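Long-range contact in hydrogenase maturation factor (Thermoanaerobacter tengcongensis, PDB 3VTH), which probably transfers the carbamoyl group of carbamoyl phosphate to the C-terminal cysteine of HypE during [NiFe]-hydrogenase maturation, consuming ATP: residues A[532-544]-A[585-599]. Sequence-based numbering, arbitrary orientation.
Sequences RIAHLKYKPLPGN and IDRKINTAYVSSMGR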
loop_
_atom_site.group_PDB
_atom_site.type_symbol
_atom_site.label_atom_id
_atom_site.label_comp_id
_atom_site.label_asym_id
_atom_site.label_seq_id
_atom_site.Cartn_x
_atom_site.Cartn_y
_atom_site.Cartn_z
ATOM N N ARG A 532 -7.320 27.168 -6.524
ATOM C CA ARG A 532 -8.566 26.428 -6.619
ATOM C C ARG A 532 -9.379 27.003 -7.770
ATOM O O ARG A 532 -9.722 28.185 -7.760
ATOM C CB ARG A 532 -9.352 26.581 -5.325
ATOM C CG ARG A 532 -10.515 25.613 -5.203
ATOM C CD ARG A 532 -11.438 26.102 -4.090
ATOM N NE ARG A 532 -12.341 25.047 -3.644
ATOM C CZ ARG A 532 -13.307 25.244 -2.762
ATOM N NH1 ARG A 532 -13.502 26.463 -2.248
ATOM N NH2 ARG A 532 -14.075 24.227 -2.404
ATOM N N ILE A 533 -9.702 26.171 -8.755
ATOM C CA ILE A 533 -10.337 26.663 -9.978
ATOM C C ILE A 533 -11.818 26.313 -10.010
ATOM O O ILE A 533 -12.635 27.096 -10.501
ATOM C CB ILE A 533 -9.649 26.095 -11.240
ATOM C CG1 ILE A 533 -8.138 26.375 -11.200
ATOM C CG2 ILE A 533 -10.288 26.656 -12.529
ATOM C CD1 ILE A 533 -7.782 27.862 -11.241
ATOM N N ALA A 534 -12.158 25.133 -9.500
ATOM C CA ALA A 534 -13.540 24.633 -9.595
ATOM C C ALA A 534 -13.852 23.705 -8.427
ATOM O O ALA A 534 -12.954 23.093 -7.862
ATOM C CB ALA A 534 -13.777 23.902 -10.944
ATOM N N HIS A 535 -15.127 23.642 -8.055
ATOM C CA HIS A 535 -15.577 22.760 -6.984
ATOM C C HIS A 535 -17.078 22.529 -7.102
ATOM O O HIS A 535 -17.721 23.121 -7.951
ATOM C CB HIS A 535 -15.210 23.343 -5.610
ATOM C CG HIS A 535 -15.869 24.652 -5.293
ATOM N ND1 HIS A 535 -17.064 24.734 -4.608
ATOM C CD2 HIS A 535 -15.473 25.934 -5.509
ATOM C CE1 HIS A 535 -17.391 26.005 -4.444
ATOM N NE2 HIS A 535 -16.443 26.754 -4.977
ATOM N N LEU A 536 -17.624 21.660 -6.264
ATOM C CA LEU A 536 -19.078 21.455 -6.199
ATOM C C LEU A 536 -19.731 22.490 -5.286
ATOM O O LEU A 536 -19.112 22.909 -4.309
ATOM C CB LEU A 536 -19.396 20.039 -5.709
ATOM C CG LEU A 536 -19.056 18.888 -6.661
ATOM C CD1 LEU A 536 -19.463 17.523 -6.049
ATOM C CD2 LEU A 536 -19.715 19.074 -8.037
ATOM N N LYS A 537 -20.959 22.923 -5.615
ATOM C CA LYS A 537 -21.673 23.900 -4.791
ATOM C C LYS A 537 -21.826 23.341 -3.380
ATOM O O LYS A 537 -22.311 22.221 -3.202
ATOM C CB LYS A 537 -23.052 24.263 -5.382
ATOM C CG LYS A 537 -23.756 25.414 -4.635
ATOM C CD LYS A 537 -25.182 25.665 -5.176
ATOM C CE LYS A 537 -25.835 26.881 -4.482
ATOM N NZ LYS A 537 -27.249 27.030 -4.972
ATOM N N TYR A 538 -21.361 24.105 -2.391
ATOM C CA TYR A 538 -21.374 23.670 -0.985
ATOM C C TYR A 538 -22.760 23.239 -0.502
ATOM O O TYR A 538 -23.726 23.964 -0.710
ATOM C CB TYR A 538 -20.877 24.805 -0.087
ATOM C CG TYR A 538 -19.386 24.991 -0.136
ATOM C CD1 TYR A 538 -18.534 23.932 0.163
ATOM C CD2 TYR A 538 -18.824 26.230 -0.452
ATOM C CE1 TYR A 538 -17.151 24.086 0.130
ATOM C CE2 TYR A 538 -17.444 26.397 -0.479
ATOM C CZ TYR A 538 -16.620 25.302 -0.188
ATOM O OH TYR A 538 -15.256 25.419 -0.194
ATOM N N LYS A 539 -22.839 22.067 0.137
ATOM C CA LYS A 539 -24.074 21.584 0.747
ATOM C C LYS A 539 -23.849 21.396 2.233
ATOM O O LYS A 539 -22.747 20.984 2.649
ATOM C CB LYS A 539 -24.512 20.240 0.130
ATOM C CG LYS A 539 -24.747 20.280 -1.380
ATOM C CD LYS A 539 -25.968 21.170 -1.704
ATOM C CE LYS A 539 -26.123 21.371 -3.205
ATOM N NZ LYS A 539 -27.142 22.423 -3.530
ATOM N N PRO A 540 -24.888 21.668 3.043
ATOM C CA PRO A 540 -24.764 21.500 4.490
ATOM C C PRO A 540 -24.733 20.013 4.851
ATOM O O PRO A 540 -25.432 19.202 4.229
ATOM C CB PRO A 540 -26.032 22.177 5.037
ATOM C CG PRO A 540 -27.063 21.997 3.933
ATOM C CD PRO A 540 -26.244 22.103 2.639
ATOM N N LEU A 541 -23.922 19.656 5.829
ATOM C CA LEU A 541 -23.848 18.285 6.285
ATOM C C LEU A 541 -24.129 18.308 7.781
ATOM O O LEU A 541 -23.270 18.701 8.558
ATOM C CB LEU A 541 -22.445 17.725 6.007
ATOM C CG LEU A 541 -22.285 16.215 5.964
ATOM C CD1 LEU A 541 -22.695 15.733 4.583
ATOM C CD2 LEU A 541 -20.833 15.817 6.243
ATOM N N PRO A 542 -25.357 17.940 8.180
ATOM C CA PRO A 542 -25.772 18.019 9.585
ATOM C C PRO A 542 -25.249 16.835 10.393
ATOM O O PRO A 542 -25.409 15.677 9.986
ATOM C CB PRO A 542 -27.302 17.971 9.494
ATOM C CG PRO A 542 -27.558 17.149 8.264
ATOM C CD PRO A 542 -26.462 17.512 7.301
ATOM N N GLY A 543 -24.607 17.134 11.517
ATOM C CA GLY A 543 -24.103 16.102 12.415
ATOM C C GLY A 543 -22.625 15.818 12.242
ATOM O O GLY A 543 -21.982 15.339 13.177
ATOM N N ASN A 544 -22.101 16.087 11.041
ATOM C CA ASN A 544 -20.657 16.026 10.737
ATOM C C ASN A 544 -20.030 14.631 10.636
ATOM O O ASN A 544 -19.667 14.183 9.542
ATOM C CB ASN A 544 -19.849 16.903 11.714
ATOM C CG ASN A 544 -20.187 18.372 11.591
ATOM O OD1 ASN A 544 -20.635 18.830 10.536
ATOM N ND2 ASN A 544 -19.974 19.123 12.670
ATOM N N ILE A 585 -29.812 22.031 10.244
ATOM C CA ILE A 585 -29.266 22.678 9.052
ATOM C C ILE A 585 -29.613 24.171 9.025
ATOM O O ILE A 585 -28.722 25.013 8.892
ATOM C CB ILE A 585 -29.765 22.012 7.767
ATOM C CG1 ILE A 585 -29.206 20.584 7.663
ATOM C CG2 ILE A 585 -29.386 22.871 6.532
ATOM C CD1 ILE A 585 -29.801 19.780 6.498
ATOM N N ASP A 586 -30.905 24.479 9.167
ATOM C CA ASP A 586 -31.402 25.846 9.123
ATOM C C ASP A 586 -30.781 26.738 10.206
ATOM O O ASP A 586 -30.555 27.920 9.978
ATOM C CB ASP A 586 -32.934 25.851 9.280
ATOM C CG ASP A 586 -33.554 27.204 8.975
ATOM O OD1 ASP A 586 -33.476 27.656 7.809
ATOM O OD2 ASP A 586 -34.149 27.807 9.900
ATOM N N ARG A 587 -30.532 26.165 11.384
ATOM C CA ARG A 587 -30.075 26.930 12.556
ATOM C C ARG A 587 -28.555 26.883 12.726
ATOM O O ARG A 587 -28.019 27.494 13.648
ATOM C CB ARG A 587 -30.754 26.420 13.831
ATOM C CG ARG A 587 -32.269 26.589 13.853
ATOM C CD ARG A 587 -32.891 25.996 15.106
ATOM N NE ARG A 587 -34.349 25.913 14.999
ATOM C CZ ARG A 587 -35.171 25.645 16.014
ATOM N NH1 ARG A 587 -34.690 25.408 17.234
ATOM N NH2 ARG A 587 -36.479 25.600 15.808
ATOM N N LYS A 588 -27.886 26.159 11.827
ATOM C CA LYS A 588 -26.419 25.935 11.822
ATOM C C LYS A 588 -25.896 25.269 13.100
ATOM O O LYS A 588 -24.867 25.669 13.679
ATOM C CB LYS A 588 -25.634 27.213 11.478
ATOM C CG LYS A 588 -26.095 27.908 10.194
ATOM C CD LYS A 588 -25.510 29.324 10.091
ATOM C CE LYS A 588 -25.706 29.907 8.688
ATOM N NZ LYS A 588 -24.871 29.149 7.694
ATOM N N ILE A 589 -26.622 24.235 13.521
ATOM C CA ILE A 589 -26.216 23.403 14.644
ATOM C C ILE A 589 -25.417 22.211 14.120
ATOM O O ILE A 589 -25.935 21.414 13.322
ATOM C CB ILE A 589 -27.453 22.931 15.454
ATOM C CG1 ILE A 589 -28.162 24.139 16.083
ATOM C CG2 ILE A 589 -27.031 21.915 16.516
ATOM C CD1 ILE A 589 -29.605 23.901 16.479
ATOM N N ASN A 590 -24.161 22.101 14.557
ATOM C CA ASN A 590 -23.251 21.015 14.145
ATOM C C ASN A 590 -23.265 20.745 12.640
ATOM O O ASN A 590 -23.303 19.589 12.207
ATOM C CB ASN A 590 -23.579 19.713 14.903
ATOM C CG ASN A 590 -23.263 19.794 16.375
ATOM O OD1 ASN A 590 -22.311 20.459 16.790
ATOM N ND2 ASN A 590 -24.056 19.100 17.182
ATOM N N THR A 591 -23.252 21.812 11.846
ATOM C CA THR A 591 -23.391 21.685 10.403
ATOM C C THR A 591 -22.103 22.108 9.706
ATOM O O THR A 591 -21.579 23.190 9.965
ATOM C CB THR A 591 -24.612 22.497 9.934
ATOM O OG1 THR A 591 -25.798 21.861 10.431
ATOM C CG2 THR A 591 -24.695 22.578 8.416
ATOM N N ALA A 592 -21.571 21.233 8.859
ATOM C CA ALA A 592 -20.406 21.569 8.046
ATOM C C ALA A 592 -20.885 21.812 6.626
ATOM O O ALA A 592 -21.947 21.322 6.243
ATOM C CB ALA A 592 -19.374 20.438 8.076
ATOM N N TYR A 593 -20.133 22.581 5.851
ATOM C CA TYR A 593 -20.454 22.748 4.441
ATOM C C TYR A 593 -19.422 22.025 3.612
ATOM O O TYR A 593 -18.212 22.130 3.888
ATOM C CB TYR A 593 -20.534 24.228 4.078
ATOM C CG TYR A 593 -21.750 24.872 4.686
ATOM C CD1 TYR A 593 -22.973 24.869 4.020
ATOM C CD2 TYR A 593 -21.689 25.449 5.957
ATOM C CE1 TYR A 593 -24.109 25.466 4.601
ATOM C CE2 TYR A 593 -22.809 26.027 6.538
ATOM C CZ TYR A 593 -24.006 26.029 5.859
ATOM O OH TYR A 593 -25.098 26.621 6.457
ATOM N N VAL A 594 -19.895 21.266 2.618
ATOM C CA VAL A 594 -19.014 20.316 1.919
ATOM C C VAL A 594 -19.081 20.416 0.407
ATOM O O VAL A 594 -20.162 20.588 -0.184
ATOM C CB VAL A 594 -19.287 18.830 2.331
ATOM C CG1 VAL A 594 -19.375 18.703 3.839
ATOM C CG2 VAL A 594 -20.611 18.307 1.675
ATOM N N SER A 595 -17.908 20.316 -0.203
ATOM C CA SER A 595 -17.754 20.089 -1.647
ATOM C C SER A 595 -17.010 18.772 -1.683
ATOM O O SER A 595 -15.824 18.715 -1.354
ATOM C CB SER A 595 -16.897 21.198 -2.284
ATOM O OG SER A 595 -16.392 20.823 -3.567
ATOM N N SER A 596 -17.696 17.688 -2.021
ATOM C CA SER A 596 -17.096 16.371 -1.800
ATOM C C SER A 596 -17.655 15.337 -2.759
ATOM O O SER A 596 -18.860 15.119 -2.802
ATOM C CB SER A 596 -17.356 15.919 -0.357
ATOM O OG SER A 596 -17.085 14.528 -0.187
ATOM N N MET A 597 -16.764 14.679 -3.500
ATOM C CA MET A 597 -17.178 13.596 -4.400
ATOM C C MET A 597 -17.662 12.386 -3.606
ATOM O O MET A 597 -18.621 11.714 -3.991
ATOM C CB MET A 597 -16.044 13.222 -5.373
ATOM C CG MET A 597 -16.474 12.253 -6.518
ATOM S SD MET A 597 -17.893 12.836 -7.480
ATOM C CE MET A 597 -17.281 14.415 -8.109
ATOM N N GLY A 598 -17.022 12.123 -2.473
ATOM C CA GLY A 598 -17.464 11.026 -1.586
ATOM C C GLY A 598 -18.891 11.195 -1.072
ATOM O O GLY A 598 -19.692 10.248 -1.105
ATOM N N ARG A 599 -19.216 12.396 -0.596
ATOM C CA ARG A 599 -20.561 12.664 -0.103
ATOM C C ARG A 599 -21.569 12.674 -1.247
ATOM O O ARG A 599 -22.718 12.257 -1.065
ATOM C CB ARG A 599 -20.640 13.989 0.692
ATOM C CG ARG A 599 -19.733 14.083 1.958
ATOM C CD ARG A 599 -20.051 13.084 3.094
ATOM N NE ARG A 599 -19.710 11.714 2.712
ATOM C CZ ARG A 599 -18.498 11.164 2.827
ATOM N NH1 ARG A 599 -17.482 11.850 3.350
ATOM N NH2 ARG A 599 -18.303 9.919 2.413
HETATM O O HOH W 1 -21.319 19.635 -2.577
#
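Y538 turns the edge of its ring to the backbone where V594 joins S595; V594 C lies in the ring plane, 3.6 Å from Y538 CD1. With CG beside the backbone N (chi1 -76°), the ring carries its hydroxyl to R532, whose NH1 and NH2 both grip OH end-on, close to the guanidinium plane; D514 is a further partner of that hydroxyl. A phenylalanine here would probably keep the packing edge but leave R532 and D514 without the oxygen they share. S595 is small enough to fit beside this ring, and its OG accepts from L536 N (3.1 Å) while also bonding E521. Farther along, P540 and P542 suit the non-hydrogen-bonded pairs with Y593 and T591, where a residue without an N-H costs no bond across the pair. I585 serves both: its CG2 meets P540 CG at 3.6 Å, the two side chains at about a right angle, and its CG1 lies 3.7 Å from P542 CB. On the other face, L541 crosses V594, with L541 CB 3.9 Å from V594 CG1, and sends CD1 against R599 CD. K539 exchanges two backbone bonds with V594, and L541 two with A592, an antiparallel ladder in the Kae1-like domain, whose strand 591-594 runs on into the helix bearing G598 and R599 of the nucleotide pocket.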